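Putative hemin ABC transport system, membrane protein (Burkholderia cenocepacia J2315, PDB 5B57) probably forms the membrane-spanning permease subunit of an ABC importer that carries heme across the inner membrane of the bacterium. Local coordinates at residues Arg107-Gly116 with Ala335-Asp346; Phe118-Gln126 with Ile311-Arg320. All coordinates share one frame; numbering follows the deposited sequence.

Contact 1 of 2, residues Arg107-Gly116 with Ala335-Asp346; sequences RVVLALLVGG and ALLGALLTLAAD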
loop_
_atom_site.group_PDB
_atom_site.type_symbol
_atom_site.label_atom_id
_atom_site.label_comp_id
_atom_site.label_asym_id
_atom_site.label_seq_id
_atom_site.Cartn_x
_atom_site.Cartn_y
_atom_site.Cartn_z
ATOM N N ARG A 107 38.371 6.739 -9.728
ATOM C CA ARG A 107 37.548 5.705 -9.140
ATOM C C ARG A 107 37.056 6.126 -7.767
ATOM O O ARG A 107 35.886 5.920 -7.430
ATOM C CB ARG A 107 38.338 4.405 -9.073
ATOM C CG ARG A 107 37.641 3.326 -8.330
ATOM C CD ARG A 107 37.973 1.974 -8.877
ATOM N NE ARG A 107 37.392 0.957 -8.018
ATOM C CZ ARG A 107 37.496 -0.343 -8.248
ATOM N NH1 ARG A 107 38.163 -0.768 -9.310
ATOM N NH2 ARG A 107 36.936 -1.214 -7.425
ATOM N N VAL A 108 37.920 6.744 -6.967
ATOM C CA VAL A 108 37.470 7.217 -5.661
ATOM C C VAL A 108 36.451 8.328 -5.820
ATOM O O VAL A 108 35.409 8.323 -5.158
ATOM C CB VAL A 108 38.657 7.667 -4.795
ATOM C CG1 VAL A 108 38.133 8.389 -3.595
ATOM C CG2 VAL A 108 39.473 6.462 -4.362
ATOM N N VAL A 109 36.712 9.274 -6.727
ATOM C CA VAL A 109 35.749 10.350 -6.976
ATOM C C VAL A 109 34.424 9.791 -7.506
ATOM O O VAL A 109 33.348 10.244 -7.108
ATOM C CB VAL A 109 36.371 11.407 -7.906
ATOM C CG1 VAL A 109 35.403 11.884 -8.923
ATOM C CG2 VAL A 109 36.735 12.562 -7.098
ATOM N N LEU A 110 34.470 8.781 -8.378
ATOM C CA LEU A 110 33.227 8.213 -8.884
ATOM C C LEU A 110 32.415 7.598 -7.753
ATOM O O LEU A 110 31.196 7.788 -7.687
ATOM C CB LEU A 110 33.504 7.175 -9.984
ATOM C CG LEU A 110 32.274 6.604 -10.716
ATOM C CD1 LEU A 110 31.574 7.658 -11.534
ATOM C CD2 LEU A 110 32.631 5.463 -11.608
ATOM N N ALA A 111 33.074 6.887 -6.831
ATOM C CA ALA A 111 32.352 6.342 -5.685
ATOM C C ALA A 111 31.673 7.440 -4.855
ATOM O O ALA A 111 30.562 7.236 -4.376
ATOM C CB ALA A 111 33.276 5.506 -4.808
ATOM N N LEU A 112 32.302 8.610 -4.688
ATOM C CA LEU A 112 31.630 9.702 -3.981
ATOM C C LEU A 112 30.439 10.239 -4.767
ATOM O O LEU A 112 29.383 10.501 -4.183
ATOM C CB LEU A 112 32.602 10.847 -3.684
ATOM C CG LEU A 112 33.716 10.518 -2.710
ATOM C CD1 LEU A 112 34.635 11.691 -2.596
ATOM C CD2 LEU A 112 33.134 10.143 -1.368
ATOM N N LEU A 113 30.585 10.425 -6.088
ATOM C CA LEU A 113 29.467 10.880 -6.919
ATOM C C LEU A 113 28.307 9.891 -6.927
ATOM O O LEU A 113 27.143 10.314 -6.918
ATOM C CB LEU A 113 29.930 11.119 -8.351
ATOM C CG LEU A 113 30.754 12.356 -8.668
ATOM C CD1 LEU A 113 30.888 12.429 -10.181
ATOM C CD2 LEU A 113 30.086 13.599 -8.092
ATOM N N VAL A 114 28.599 8.586 -6.944
ATOM C CA VAL A 114 27.539 7.582 -6.949
ATOM C C VAL A 114 26.817 7.559 -5.603
ATOM O O VAL A 114 25.589 7.679 -5.528
ATOM C CB VAL A 114 28.111 6.196 -7.313
ATOM C CG1 VAL A 114 27.236 5.116 -6.815
ATOM C CG2 VAL A 114 28.224 6.052 -8.806
ATOM N N GLY A 115 27.568 7.404 -4.517
ATOM C CA GLY A 115 26.949 7.408 -3.202
ATOM C C GLY A 115 26.175 8.671 -2.898
ATOM O O GLY A 115 24.991 8.617 -2.584
ATOM N N GLY A 116 26.837 9.822 -2.963
ATOM C CA GLY A 116 26.125 11.072 -2.767
ATOM C C GLY A 116 24.938 11.219 -3.698
ATOM O O GLY A 116 23.886 11.722 -3.301
ATOM N N ALA A 335 23.216 12.077 1.325
ATOM C CA ALA A 335 24.275 12.085 0.318
ATOM C C ALA A 335 25.654 11.840 0.948
ATOM O O ALA A 335 26.422 11.006 0.446
ATOM C CB ALA A 335 24.225 13.384 -0.489
ATOM N N LEU A 336 25.973 12.509 2.069
ATOM C CA LEU A 336 27.215 12.192 2.772
ATOM C C LEU A 336 27.266 10.720 3.176
ATOM O O LEU A 336 28.228 10.013 2.857
ATOM C CB LEU A 336 27.384 13.070 3.998
ATOM C CG LEU A 336 27.566 14.578 3.878
ATOM C CD1 LEU A 336 27.742 15.123 5.272
ATOM C CD2 LEU A 336 28.767 14.887 3.033
ATOM N N LEU A 337 26.241 10.234 3.880
ATOM C CA LEU A 337 26.245 8.824 4.269
ATOM C C LEU A 337 26.249 7.889 3.054
ATOM O O LEU A 337 26.845 6.796 3.101
ATOM C CB LEU A 337 25.054 8.501 5.166
ATOM C CG LEU A 337 25.098 7.029 5.591
ATOM C CD1 LEU A 337 26.342 6.772 6.460
ATOM C CD2 LEU A 337 23.804 6.559 6.261
ATOM N N GLY A 338 25.602 8.279 1.955
ATOM C CA GLY A 338 25.670 7.443 0.765
ATOM C C GLY A 338 27.072 7.388 0.183
ATOM O O GLY A 338 27.585 6.320 -0.159
ATOM N N ALA A 339 27.700 8.554 0.045
ATOM C CA ALA A 339 29.090 8.578 -0.370
ATOM C C ALA A 339 29.949 7.771 0.592
ATOM O O ALA A 339 30.802 6.986 0.165
ATOM C CB ALA A 339 29.572 10.022 -0.472
ATOM N N LEU A 340 29.697 7.896 1.894
ATOM C CA LEU A 340 30.469 7.104 2.846
ATOM C C LEU A 340 30.233 5.601 2.658
ATOM O O LEU A 340 31.181 4.810 2.658
ATOM C CB LEU A 340 30.157 7.534 4.281
ATOM C CG LEU A 340 31.026 6.779 5.283
ATOM C CD1 LEU A 340 32.525 6.995 5.010
ATOM C CD2 LEU A 340 30.678 7.208 6.679
ATOM N N LEU A 341 28.986 5.186 2.463
ATOM C CA LEU A 341 28.720 3.754 2.334
ATOM C C LEU A 341 29.238 3.185 1.001
ATOM O O LEU A 341 29.811 2.092 0.969
ATOM C CB LEU A 341 27.216 3.487 2.507
ATOM C CG LEU A 341 26.645 3.703 3.916
ATOM C CD1 LEU A 341 25.149 3.916 3.839
ATOM C CD2 LEU A 341 26.961 2.535 4.837
ATOM N N THR A 342 29.028 3.893 -0.114
ATOM C CA THR A 342 29.471 3.393 -1.419
ATOM C C THR A 342 30.975 3.185 -1.449
ATOM O O THR A 342 31.476 2.162 -1.929
ATOM C CB THR A 342 29.086 4.385 -2.508
ATOM O OG1 THR A 342 27.685 4.633 -2.440
ATOM C CG2 THR A 342 29.458 3.853 -3.867
ATOM N N LEU A 343 31.704 4.189 -0.981
ATOM C CA LEU A 343 33.151 4.107 -0.897
ATOM C C LEU A 343 33.593 2.948 0.002
ATOM O O LEU A 343 34.483 2.171 -0.357
ATOM C CB LEU A 343 33.640 5.455 -0.389
ATOM C CG LEU A 343 35.080 5.819 -0.166
ATOM C CD1 LEU A 343 35.824 5.818 -1.482
ATOM C CD2 LEU A 343 34.986 7.201 0.425
ATOM N N ALA A 344 32.968 2.810 1.174
ATOM C CA ALA A 344 33.228 1.647 2.016
ATOM C C ALA A 344 32.996 0.347 1.249
ATOM O O ALA A 344 33.748 -0.631 1.428
ATOM C CB ALA A 344 32.351 1.703 3.267
ATOM N N ALA A 345 31.976 0.332 0.377
ATOM C CA ALA A 345 31.672 -0.846 -0.433
ATOM C C ALA A 345 32.705 -1.088 -1.529
ATOM O O ALA A 345 32.989 -2.255 -1.845
ATOM C CB ALA A 345 30.292 -0.729 -1.056
ATOM N N ASP A 346 33.257 -0.017 -2.146
ATOM C CA ASP A 346 34.220 -0.219 -3.231
ATOM C C ASP A 346 35.607 -0.485 -2.693
ATOM O O ASP A 346 36.353 -1.292 -3.262
ATOM C CB ASP A 346 34.261 0.972 -4.186
ATOM C CG ASP A 346 35.031 0.662 -5.486
ATOM O OD1 ASP A 346 34.562 -0.198 -6.267
ATOM O OD2 ASP A 346 36.091 1.288 -5.737
#

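Contact 2 of 2, residues Phe118-Gln126 with Ile311-Arg320; sequences FGATGAAMQ and IGLVAPHCVR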
loop_
_atom_site.group_PDB
_atom_site.type_symbol
_atom_site.label_atom_id
_atom_site.label_comp_id
_atom_site.label_asym_id
_atom_site.label_seq_id
_atom_site.Cartn_x
_atom_site.Cartn_y
_atom_site.Cartn_z
ATOM N N PHE A 118 22.985 8.785 -5.198
ATOM C CA PHE A 118 21.875 7.919 -4.862
ATOM C C PHE A 118 21.257 8.299 -3.515
ATOM O O PHE A 118 20.023 8.326 -3.379
ATOM C CB PHE A 118 22.351 6.471 -4.873
ATOM C CG PHE A 118 22.358 5.859 -6.225
ATOM C CD1 PHE A 118 21.185 5.719 -6.930
ATOM C CD2 PHE A 118 23.513 5.380 -6.779
ATOM C CE1 PHE A 118 21.165 5.125 -8.181
ATOM C CE2 PHE A 118 23.499 4.782 -8.023
ATOM C CZ PHE A 118 22.319 4.662 -8.723
ATOM N N GLY A 119 22.099 8.600 -2.516
ATOM C CA GLY A 119 21.606 9.062 -1.222
ATOM C C GLY A 119 20.630 10.218 -1.335
ATOM O O GLY A 119 19.512 10.161 -0.805
ATOM N N ALA A 120 21.029 11.274 -2.056
ATOM C CA ALA A 120 20.227 12.480 -2.182
ATOM C C ALA A 120 18.970 12.247 -3.019
ATOM O O ALA A 120 17.885 12.688 -2.649
ATOM C CB ALA A 120 21.074 13.601 -2.786
ATOM N N THR A 121 19.090 11.583 -4.166
ATOM C CA THR A 121 17.885 11.377 -4.970
ATOM C C THR A 121 16.902 10.451 -4.264
ATOM O O THR A 121 15.686 10.586 -4.447
ATOM C CB THR A 121 18.219 10.834 -6.377
ATOM O OG1 THR A 121 19.143 9.738 -6.291
ATOM C CG2 THR A 121 18.780 11.943 -7.285
ATOM N N GLY A 122 17.398 9.527 -3.439
ATOM C CA GLY A 122 16.492 8.658 -2.698
ATOM C C GLY A 122 15.717 9.418 -1.636
ATOM O O GLY A 122 14.491 9.266 -1.505
ATOM N N ALA A 123 16.434 10.241 -0.857
ATOM C CA ALA A 123 15.799 11.145 0.091
ATOM C C ALA A 123 14.691 11.960 -0.573
ATOM O O ALA A 123 13.588 12.089 -0.024
ATOM C CB ALA A 123 16.854 12.051 0.714
ATOM N N ALA A 124 14.955 12.490 -1.772
ATOM C CA ALA A 124 13.935 13.267 -2.460
ATOM C C ALA A 124 12.749 12.395 -2.841
ATOM O O ALA A 124 11.597 12.727 -2.535
ATOM C CB ALA A 124 14.520 13.951 -3.695
ATOM N N MET A 125 13.010 11.254 -3.485
ATOM C CA MET A 125 11.910 10.400 -3.931
ATOM C C MET A 125 11.100 9.856 -2.763
ATOM O O MET A 125 9.876 9.733 -2.865
ATOM C CB MET A 125 12.441 9.261 -4.775
ATOM C CG MET A 125 12.987 9.739 -6.097
ATOM S SD MET A 125 11.733 9.621 -7.363
ATOM C CE MET A 125 11.394 7.862 -7.305
ATOM N N GLN A 126 11.756 9.525 -1.644
ATOM C CA GLN A 126 11.011 9.003 -0.499
ATOM C C GLN A 126 10.138 10.074 0.139
ATOM O O GLN A 126 9.044 9.780 0.642
ATOM C CB GLN A 126 11.975 8.421 0.516
ATOM C CG GLN A 126 12.476 7.090 0.062
ATOM C CD GLN A 126 13.880 6.798 0.517
ATOM O OE1 GLN A 126 14.187 6.832 1.716
ATOM N NE2 GLN A 126 14.749 6.490 -0.438
ATOM N N ILE A 311 21.805 1.649 -2.161
ATOM C CA ILE A 311 22.258 2.802 -1.370
ATOM C C ILE A 311 21.125 3.808 -1.193
ATOM O O ILE A 311 20.860 4.264 -0.081
ATOM C CB ILE A 311 23.508 3.472 -1.985
ATOM C CG1 ILE A 311 24.777 2.794 -1.507
ATOM C CG2 ILE A 311 23.649 4.949 -1.523
ATOM C CD1 ILE A 311 24.976 1.527 -2.105
ATOM N N GLY A 312 20.441 4.170 -2.284
ATOM C CA GLY A 312 19.384 5.174 -2.219
ATOM C C GLY A 312 18.202 4.800 -1.332
ATOM O O GLY A 312 17.355 5.663 -1.063
ATOM N N LEU A 313 18.101 3.532 -0.902
ATOM C CA LEU A 313 17.144 3.120 0.121
ATOM C C LEU A 313 17.769 3.228 1.508
ATOM O O LEU A 313 17.227 3.907 2.382
ATOM C CB LEU A 313 16.674 1.691 -0.147
ATOM C CG LEU A 313 15.233 1.379 -0.567
ATOM C CD1 LEU A 313 14.845 2.038 -1.871
ATOM C CD2 LEU A 313 15.053 -0.117 -0.708
ATOM N N VAL A 314 18.939 2.609 1.692
ATOM C CA VAL A 314 19.608 2.551 2.996
ATOM C C VAL A 314 19.981 3.946 3.502
ATOM O O VAL A 314 19.656 4.323 4.628
ATOM C CB VAL A 314 20.860 1.655 2.914
ATOM C CG1 VAL A 314 21.688 1.781 4.191
ATOM C CG2 VAL A 314 20.477 0.218 2.643
ATOM N N ALA A 315 20.730 4.702 2.720
ATOM C CA ALA A 315 21.302 5.914 3.290
ATOM C C ALA A 315 20.236 6.878 3.791
ATOM O O ALA A 315 20.281 7.228 4.978
ATOM C CB ALA A 315 22.274 6.555 2.301
ATOM N N PRO A 316 19.233 7.296 3.013
ATOM C CA PRO A 316 18.284 8.280 3.563
ATOM C C PRO A 316 17.456 7.736 4.697
ATOM O O PRO A 316 16.788 8.526 5.380
ATOM C CB PRO A 316 17.409 8.653 2.363
ATOM C CG PRO A 316 17.502 7.530 1.482
ATOM C CD PRO A 316 18.827 6.854 1.673
ATOM N N HIS A 317 17.491 6.425 4.936
ATOM C CA HIS A 317 16.754 5.846 6.048
ATOM C C HIS A 317 17.517 5.908 7.360
ATOM O O HIS A 317 16.902 6.074 8.412
ATOM C CB HIS A 317 16.382 4.394 5.760
ATOM C CG HIS A 317 15.330 3.862 6.683
ATOM N ND1 HIS A 317 13.986 4.131 6.517
ATOM C CD2 HIS A 317 15.428 3.117 7.809
ATOM C CE1 HIS A 317 13.301 3.552 7.486
ATOM N NE2 HIS A 317 14.153 2.935 8.286
ATOM N N CYS A 318 18.833 5.792 7.348
ATOM C CA CYS A 318 19.549 5.919 8.612
ATOM C C CYS A 318 19.643 7.375 9.028
ATOM O O CYS A 318 19.478 7.700 10.213
ATOM C CB CYS A 318 20.937 5.292 8.507
ATOM S SG CYS A 318 20.941 3.666 7.724
ATOM N N VAL A 319 19.899 8.262 8.067
ATOM C CA VAL A 319 20.002 9.675 8.397
ATOM C C VAL A 319 18.694 10.155 8.986
ATOM O O VAL A 319 18.674 10.976 9.918
ATOM C CB VAL A 319 20.385 10.486 7.155
ATOM C CG1 VAL A 319 20.149 11.968 7.426
ATOM C CG2 VAL A 319 21.830 10.163 6.710
ATOM N N ARG A 320 17.578 9.613 8.483
ATOM C CA ARG A 320 16.262 9.973 9.017
ATOM C C ARG A 320 16.109 9.539 10.478
ATOM O O ARG A 320 15.757 10.349 11.344
ATOM C CB ARG A 320 15.171 9.355 8.152
ATOM C CG ARG A 320 14.579 10.278 7.116
ATOM C CD ARG A 320 13.262 9.694 6.643
ATOM N NE ARG A 320 13.455 8.329 6.166
ATOM C CZ ARG A 320 13.572 8.009 4.885
ATOM N NH1 ARG A 320 13.505 8.952 3.952
ATOM N NH2 ARG A 320 13.736 6.746 4.534
#

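Contact 1 of 2, residues Arg107-Gly116 with Ala335-Asp346
Helices 107-116 and 335-346 cross at a slant, nearer antiparallel than parallel (133°), and their axes approach to 6.7 Å; the CA atoms of G115 and A339, like those of G116 and A335, stand 3.7 Å apart. This is close packing of transmembrane helices through small residues four apart, A111 and G115 on one, A335 and A339 on the other. G115 has no side chain to hold off G338, and its CA lies against the carbonyl of G338 in a CA-H...O contact, while the CA of G116 points at A335 O in the same way, 3.2 Å away. Beside them T342 OG1 donates to G338 O of its own helix, leaving CG2 over A111 O and against V114 CG1. Further along, L112 CD2 touches A339 CB at 3.7 Å and also L343 CD2, while V108 CG1 meets L343 CD1. At the splayed end R107 grips D346, whose carboxylate swings anti to the backbone N (chi1 -168°), side-on. R107 NE reaches D346 OD2 at 2.6 Å on the syn side, nearly in the guanidinium plane, and R107 NH2 takes D346 OD1 at 2.8 Å, less straight, the two planes being 44° apart. R107 NH1 makes a second salt bridge, to D357. Helix 54-72 covers V108 and L343, helix 242-260 backs L113, and helix 311-323 meets T342 through I311.

Contact 2 of 2, residues Phe118-Gln126 with Ile311-Arg320
Q126 packs as a knob among G312, L313, P316 and R320 and uses both ends of its amide. Q126 NE2 donates to G312 O at 2.8 Å, in the plane of both the amide and the carbonyl. P316 has no N-H to give G312 O the usual helical bond, so Q126 supplies a donor at this proline kink. R320 meets Q126 OE1 end-on: R320 NH2 comes in the carbonyl plane at 2.9 Å, R320 NH1 at 3.2 Å and tilted from it. With chi2 at 148° the glutamine chain bends across the ring of P316, placing Q126 OE1 3.4 Å from P316 CG. R320, bent at chi3 (-55°), folds back until P316 O sits over one guanidinium face; R320 NH2 also makes a long but straight bond to H317 ND1, consistent with holding the guanidinium in this rotation. P316 is itself a knob among G119, G122, A123 and Q126, completing knobs-into-holes packing, and G122 CA makes a CA-H...O contact with G312 O. F118 CB rests on I311 CG2. Helix 327-352 packs against A123, P316 and R320, helix 360-378 against I311 and L313, and helix 283-305 along T121 and M125.

Both contacts are buried and share helix 94-128, whose earlier part meets helix 327-352 in contact 1 and whose later part meets helix 311-323 in contact 2. The two partner helices follow one another in the chain and also touch: T342 packs on I311, and L337 on A315 and C318. Glycines bring the backbones close in both, but the angles differ, nearer antiparallel in contact 1 and a steeper 74° in contact 2. Contact 1 is larger (561 against 363 Å²), combining backbone-to-backbone packing, aliphatic side chains and a pair of opposite charges at one end; in contact 2 a neutral amide bridges a charged side chain and a backbone.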